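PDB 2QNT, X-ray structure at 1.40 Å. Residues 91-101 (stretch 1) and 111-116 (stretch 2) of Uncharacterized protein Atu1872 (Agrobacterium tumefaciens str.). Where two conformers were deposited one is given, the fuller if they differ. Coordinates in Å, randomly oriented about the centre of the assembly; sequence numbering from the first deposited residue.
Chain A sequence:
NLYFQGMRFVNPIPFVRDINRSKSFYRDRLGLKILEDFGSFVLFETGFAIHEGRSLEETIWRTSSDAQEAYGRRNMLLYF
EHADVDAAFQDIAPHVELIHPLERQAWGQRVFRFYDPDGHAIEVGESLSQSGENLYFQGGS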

ATOM      1  N   ASP A  91      -8.541  20.479   9.158  1.00 16.88           N
ATOM      2  CA  ASP A  91      -8.445  19.673  10.360  0.62 17.44           C
ATOM      3  C   ASP A  91      -7.079  18.972  10.510  1.00 17.15           C
ATOM      4  O   ASP A  91      -6.602  18.877  11.643  1.00 19.30           O
ATOM      5  CB  ASP A  91      -9.719  18.801  10.598  0.62 17.75           C
ATOM      6  CG  ASP A  91      -9.657  17.420   9.991  0.62 20.12           C
ATOM      7  OD1 ASP A  91     -10.732  16.773   9.844  0.62 23.59           O
ATOM      8  OD2 ASP A  91      -8.561  16.962   9.685  0.62 23.67           O
ATOM      9  N   ILE A  92      -6.428  18.590   9.397  1.00 16.10           N
ATOM     10  CA  ILE A  92      -5.190  17.816   9.378  1.00 16.04           C
ATOM     11  C   ILE A  92      -3.900  18.634   9.259  1.00 15.19           C
ATOM     12  O   ILE A  92      -2.905  18.327   9.912  1.00 15.88           O
ATOM     13  CB  ILE A  92      -5.227  16.745   8.222  1.00 16.36           C
ATOM     14  CG1 ILE A  92      -6.247  15.670   8.565  1.00 16.04           C
ATOM     15  CG2 ILE A  92      -3.851  16.094   7.998  1.00 17.07           C
ATOM     16  CD1 ILE A  92      -6.758  14.837   7.424  1.00 17.20           C
ATOM     17  N   ALA A  93      -3.898  19.646   8.393  1.00 15.78           N
ATOM     18  CA  ALA A  93      -2.655  20.341   8.034  1.00 16.42           C
ATOM     19  C   ALA A  93      -1.825  20.837   9.204  1.00 16.71           C
ATOM     20  O   ALA A  93      -0.598  20.691   9.201  1.00 16.77           O
ATOM     21  CB  ALA A  93      -2.948  21.499   7.101  1.00 17.75           C
ATOM     22  N   PRO A  94      -2.458  21.431  10.227  1.00 16.40           N
ATOM     23  CA  PRO A  94      -1.605  21.922  11.331  1.00 15.66           C
ATOM     24  C   PRO A  94      -0.820  20.852  12.093  1.00 16.19           C
ATOM     25  O   PRO A  94       0.127  21.182  12.831  1.00 17.22           O
ATOM     26  CB  PRO A  94      -2.613  22.592  12.273  1.00 16.22           C
ATOM     27  CG  PRO A  94      -3.808  22.844  11.405  1.00 16.31           C
ATOM     28  CD  PRO A  94      -3.875  21.759  10.429  1.00 16.01           C
ATOM     29  N   HIS A  95      -1.212  19.592  11.949  1.00 15.92           N
ATOM     30  CA  HIS A  95      -0.645  18.510  12.759  1.00 16.27           C
ATOM     31  C   HIS A  95       0.303  17.596  12.033  1.00 17.16           C
ATOM     32  O   HIS A  95       0.703  16.545  12.548  1.00 19.91           O
ATOM     33  CB  HIS A  95      -1.795  17.710  13.325  1.00 15.60           C
ATOM     34  CG  HIS A  95      -2.841  18.577  13.945  1.00 17.33           C
ATOM     35  ND1 HIS A  95      -2.571  19.405  15.012  1.00 16.74           N
ATOM     36  CD2 HIS A  95      -4.136  18.782  13.623  1.00 18.52           C
ATOM     37  CE1 HIS A  95      -3.663  20.080  15.325  1.00 17.53           C
ATOM     38  NE2 HIS A  95      -4.628  19.717  14.501  1.00 19.17           N
ATOM     39  N   VAL A  96       0.615  17.940  10.790  1.00 16.00           N
ATOM     40  CA  VAL A  96       1.447  17.090   9.972  1.00 15.56           C
ATOM     41  C   VAL A  96       2.499  17.951   9.318  1.00 14.78           C
ATOM     42  O   VAL A  96       2.357  19.158   9.220  1.00 14.52           O
ATOM     43  CB  VAL A  96       0.619  16.339   8.881  1.00 15.36           C
ATOM     44  CG1 VAL A  96      -0.488  15.493   9.534  1.00 19.26           C
ATOM     45  CG2 VAL A  96       0.053  17.294   7.870  1.00 15.85           C
ATOM     46  N   GLU A  97       3.576  17.313   8.898  1.00 13.51           N
ATOM     47  CA  GLU A  97       4.527  17.924   8.014  1.00 12.58           C
ATOM     48  C   GLU A  97       3.997  17.817   6.575  1.00 11.96           C
ATOM     49  O   GLU A  97       4.009  16.737   5.979  1.00 11.06           O
ATOM     50  CB  GLU A  97       5.867  17.222   8.166  1.00 12.77           C
ATOM     51  CG  GLU A  97       6.920  17.874   7.331  1.00 14.20           C
ATOM     52  CD  GLU A  97       8.253  17.212   7.428  1.00 14.98           C
ATOM     53  OE1 GLU A  97       8.436  16.333   8.311  1.00 17.78           O
ATOM     54  OE2 GLU A  97       9.113  17.566   6.595  1.00 20.26           O
ATOM     55  N   LEU A  98       3.534  18.930   6.022  1.00 12.28           N
ATOM     56  CA  LEU A  98       3.074  18.968   4.647  1.00 12.42           C
ATOM     57  C   LEU A  98       4.229  18.825   3.677  1.00 12.61           C
ATOM     58  O   LEU A  98       5.309  19.367   3.874  1.00 13.22           O
ATOM     59  CB  LEU A  98       2.335  20.286   4.305  1.00 13.56           C
ATOM     60  CG  LEU A  98       0.996  20.527   4.992  1.00 12.63           C
ATOM     61  CD1 LEU A  98       0.504  21.984   4.745  1.00 12.58           C
ATOM     62  CD2 LEU A  98      -0.047  19.554   4.553  1.00 14.02           C
ATOM     63  N   ILE A  99       3.965  18.140   2.577  1.00 11.04           N
ATOM     64  CA  ILE A  99       4.763  18.214   1.370  1.00 11.62           C
ATOM     65  C   ILE A  99       4.333  19.438   0.577  1.00 11.85           C
ATOM     66  O   ILE A  99       5.167  20.206   0.143  1.00 13.01           O
ATOM     67  CB  ILE A  99       4.660  16.900   0.567  1.00 11.74           C
ATOM     68  CG1 ILE A  99       5.294  15.727   1.363  1.00 10.88           C
ATOM     69  CG2 ILE A  99       5.315  17.088  -0.792  1.00 12.37           C
ATOM     70  CD1 ILE A  99       4.961  14.364   0.807  1.00 11.10           C
ATOM     71  N   HIS A 100       3.016  19.647   0.451  1.00 12.00           N
ATOM     72  CA  HIS A 100       2.481  20.849  -0.176  1.00 11.53           C
ATOM     73  C   HIS A 100       1.031  20.988   0.305  1.00 11.50           C
ATOM     74  O   HIS A 100       0.405  20.002   0.756  1.00 12.53           O
ATOM     75  CB  HIS A 100       2.558  20.797  -1.722  1.00 11.33           C
ATOM     76  CG  HIS A 100       1.750  19.707  -2.363  1.00 11.47           C
ATOM     77  ND1 HIS A 100       0.372  19.770  -2.497  1.00 11.37           N
ATOM     78  CD2 HIS A 100       2.136  18.543  -2.934  1.00 11.53           C
ATOM     79  CE1 HIS A 100      -0.049  18.662  -3.104  1.00 11.10           C
ATOM     80  NE2 HIS A 100       1.005  17.904  -3.364  1.00 12.60           N
ATOM     81  N   PRO A 101       0.487  22.211   0.187  1.00 12.17           N
ATOM     82  CA  PRO A 101      -0.889  22.477   0.628  1.00 12.38           C
ATOM     83  C   PRO A 101      -1.913  22.005  -0.378  1.00 13.02           C
ATOM     84  O   PRO A 101      -1.583  21.395  -1.395  1.00 13.42           O
ATOM     85  CB  PRO A 101      -0.910  23.993   0.849  1.00 14.12           C
ATOM     86  CG  PRO A 101       0.157  24.517   0.017  1.00 12.99           C
ATOM     87  CD  PRO A 101       1.178  23.436  -0.232  1.00 12.36           C
ATOM     88  N   VAL A 111      -5.829  18.257  -4.188  1.00  9.22           N
ATOM     89  CA  VAL A 111      -5.262  17.340  -3.214  1.00  9.17           C
ATOM     90  C   VAL A 111      -4.236  18.022  -2.354  1.00  8.81           C
ATOM     91  O   VAL A 111      -3.658  19.021  -2.740  1.00  8.46           O
ATOM     92  CB  VAL A 111      -4.603  16.081  -3.893  1.00  9.23           C
ATOM     93  CG1 VAL A 111      -5.453  15.596  -5.078  1.00 10.00           C
ATOM     94  CG2 VAL A 111      -3.178  16.329  -4.329  1.00  9.54           C
ATOM     95  N   PHE A 112      -3.955  17.449  -1.182  1.00  8.55           N
ATOM     96  CA  PHE A 112      -2.771  17.823  -0.420  1.00  8.70           C
ATOM     97  C   PHE A 112      -1.988  16.581  -0.078  1.00  8.38           C
ATOM     98  O   PHE A 112      -2.513  15.480  -0.105  1.00  9.41           O
ATOM     99  CB  PHE A 112      -3.104  18.680   0.817  1.00  8.49           C
ATOM    100  CG  PHE A 112      -3.942  18.026   1.894  1.00  8.65           C
ATOM    101  CD1 PHE A 112      -3.376  17.704   3.129  1.00 10.33           C
ATOM    102  CD2 PHE A 112      -5.296  17.867   1.739  1.00  9.98           C
ATOM    103  CE1 PHE A 112      -4.151  17.196   4.164  1.00  9.84           C
ATOM    104  CE2 PHE A 112      -6.069  17.364   2.787  1.00 10.14           C
ATOM    105  CZ  PHE A 112      -5.480  17.022   3.981  1.00  9.49           C
ATOM    106  N   ARG A 113      -0.698  16.755   0.208  1.00  8.48           N
ATOM    107  CA  ARG A 113       0.202  15.619   0.439  1.00  8.66           C
ATOM    108  C   ARG A 113       1.082  15.937   1.645  1.00  9.27           C
ATOM    109  O   ARG A 113       1.423  17.102   1.895  1.00  8.61           O
ATOM    110  CB  ARG A 113       1.038  15.330  -0.789  1.00  9.46           C
ATOM    111  CG  ARG A 113       0.197  14.973  -2.016  1.00  9.15           C
ATOM    112  CD  ARG A 113       1.027  14.460  -3.178  1.00  9.60           C
ATOM    113  NE  ARG A 113       0.223  14.113  -4.360  1.00  8.20           N
ATOM    114  CZ  ARG A 113       0.088  14.880  -5.435  1.00  8.14           C
ATOM    115  NH1 ARG A 113       0.656  16.084  -5.523  1.00  8.20           N
ATOM    116  NH2 ARG A 113      -0.610  14.468  -6.484  1.00  9.24           N
ATOM    117  N   PHE A 114       1.421  14.905   2.415  1.00  9.23           N
ATOM    118  CA  PHE A 114       2.073  15.076   3.696  1.00  9.35           C
ATOM    119  C   PHE A 114       2.678  13.779   4.138  1.00  9.42           C
ATOM    120  O   PHE A 114       2.472  12.739   3.530  1.00  9.99           O
ATOM    121  CB  PHE A 114       1.096  15.607   4.747  1.00  9.38           C
ATOM    122  CG  PHE A 114      -0.139  14.773   4.922  1.00  9.54           C
ATOM    123  CD1 PHE A 114      -0.218  13.823   5.930  1.00  9.83           C
ATOM    124  CD2 PHE A 114      -1.241  14.958   4.123  1.00 10.08           C
ATOM    125  CE1 PHE A 114      -1.346  13.068   6.100  1.00 10.50           C
ATOM    126  CE2 PHE A 114      -2.379  14.188   4.305  1.00 10.66           C
ATOM    127  CZ  PHE A 114      -2.414  13.245   5.308  1.00 10.88           C
ATOM    128  N   TYR A 115       3.408  13.823   5.238  1.00  9.60           N
ATOM    129  CA  TYR A 115       4.043  12.633   5.794  1.00  9.40           C
ATOM    130  C   TYR A 115       3.277  12.095   6.986  1.00  8.94           C
ATOM    131  O   TYR A 115       2.736  12.871   7.784  1.00 10.22           O
ATOM    132  CB  TYR A 115       5.452  12.955   6.277  1.00 10.08           C
ATOM    133  CG  TYR A 115       6.378  13.392   5.179  1.00  9.79           C
ATOM    134  CD1 TYR A 115       6.806  12.510   4.200  1.00 10.36           C
ATOM    135  CD2 TYR A 115       6.778  14.711   5.080  1.00  9.56           C
ATOM    136  CE1 TYR A 115       7.662  12.932   3.176  1.00 11.05           C
ATOM    137  CE2 TYR A 115       7.606  15.139   4.072  1.00 11.01           C
ATOM    138  CZ  TYR A 115       8.048  14.242   3.119  1.00 10.41           C
ATOM    139  OH  TYR A 115       8.882  14.668   2.103  1.00 11.19           O
ATOM    140  N   ASP A 116       3.249  10.778   7.120  1.00  8.47           N
ATOM    141  CA  ASP A 116       2.823  10.155   8.375  1.00  8.12           C
ATOM    142  C   ASP A 116       3.963  10.184   9.391  1.00  8.55           C
ATOM    143  O   ASP A 116       5.048  10.666   9.079  1.00  9.47           O
ATOM    144  CB  ASP A 116       2.168   8.798   8.123  1.00  8.85           C
ATOM    145  CG  ASP A 116       3.105   7.647   8.091  1.00  9.38           C
ATOM    146  OD1 ASP A 116       4.346   7.821   8.112  1.00  9.42           O
ATOM    147  OD2 ASP A 116       2.607   6.484   8.089  1.00  9.69           O
TER
HETATM  148  O   HOH W   1       3.809  14.484   9.678  1.00 21.10           O

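The apolar centre of the contact is built around two phenylalanines of the strand 111-115. CG2 of Ile92, in the helix that runs into this stretch, lies over one face of the Phe114 ring, 4.2 Å from Phe114 CZ, and also reaches the edge of the Phe112 ring, 4.0 Å from Phe112 CE1. One methyl group thus touches both aromatics. Leu98 CD2 likewise contacts both residues, at 4.1 Å from Phe112 CD1 and 4.1 Å from Phe114 CB, while Val96 CG2 packs 3.7 Å from Phe114 CB. Leu98 and Phe114 share a face of the sheet as an antiparallel, non-hydrogen-bonded pair, and their CA atoms approach to 4.1 Å.

A separate apolar contact joins Ile99 to Tyr115. Ile99 CG1 sits over the tyrosine ring, 3.6 Å from Tyr115 CZ, in a CH-pi arrangement that sets an aliphatic carbon against the pi electrons.

The backbone ties these groups together. Tyr115 N donates to Glu97 O (3.1 Å), and Ile99 N donates to Arg113 O (2.8 Å), flanking the Leu98-Phe114 pair. A beta bulge then shifts the register by one residue, so that Arg113 O also accepts a weak bond from His100 N (3.3 Å); Arg113 N returns a weak bond to His100 O (3.5 Å). Past the Tyr115 N to Glu97 O bond, a water bridges the same two residues, its oxygen accepting from Glu97 N (2.9 Å) and donating to Tyr115 O (2.7 Å).

At the polar edge, His100 and Arg113 share the other face of the sheet. Arg113 NH1 donates to His100 NE2 (2.8 Å), which requires a lone pair on that nitrogen; His100 ND1 correspondingly carries the proton and donates to Pro101 O (2.8 Å). The imidazole is thereby held at both nitrogens, with Arg113 N over one ring face.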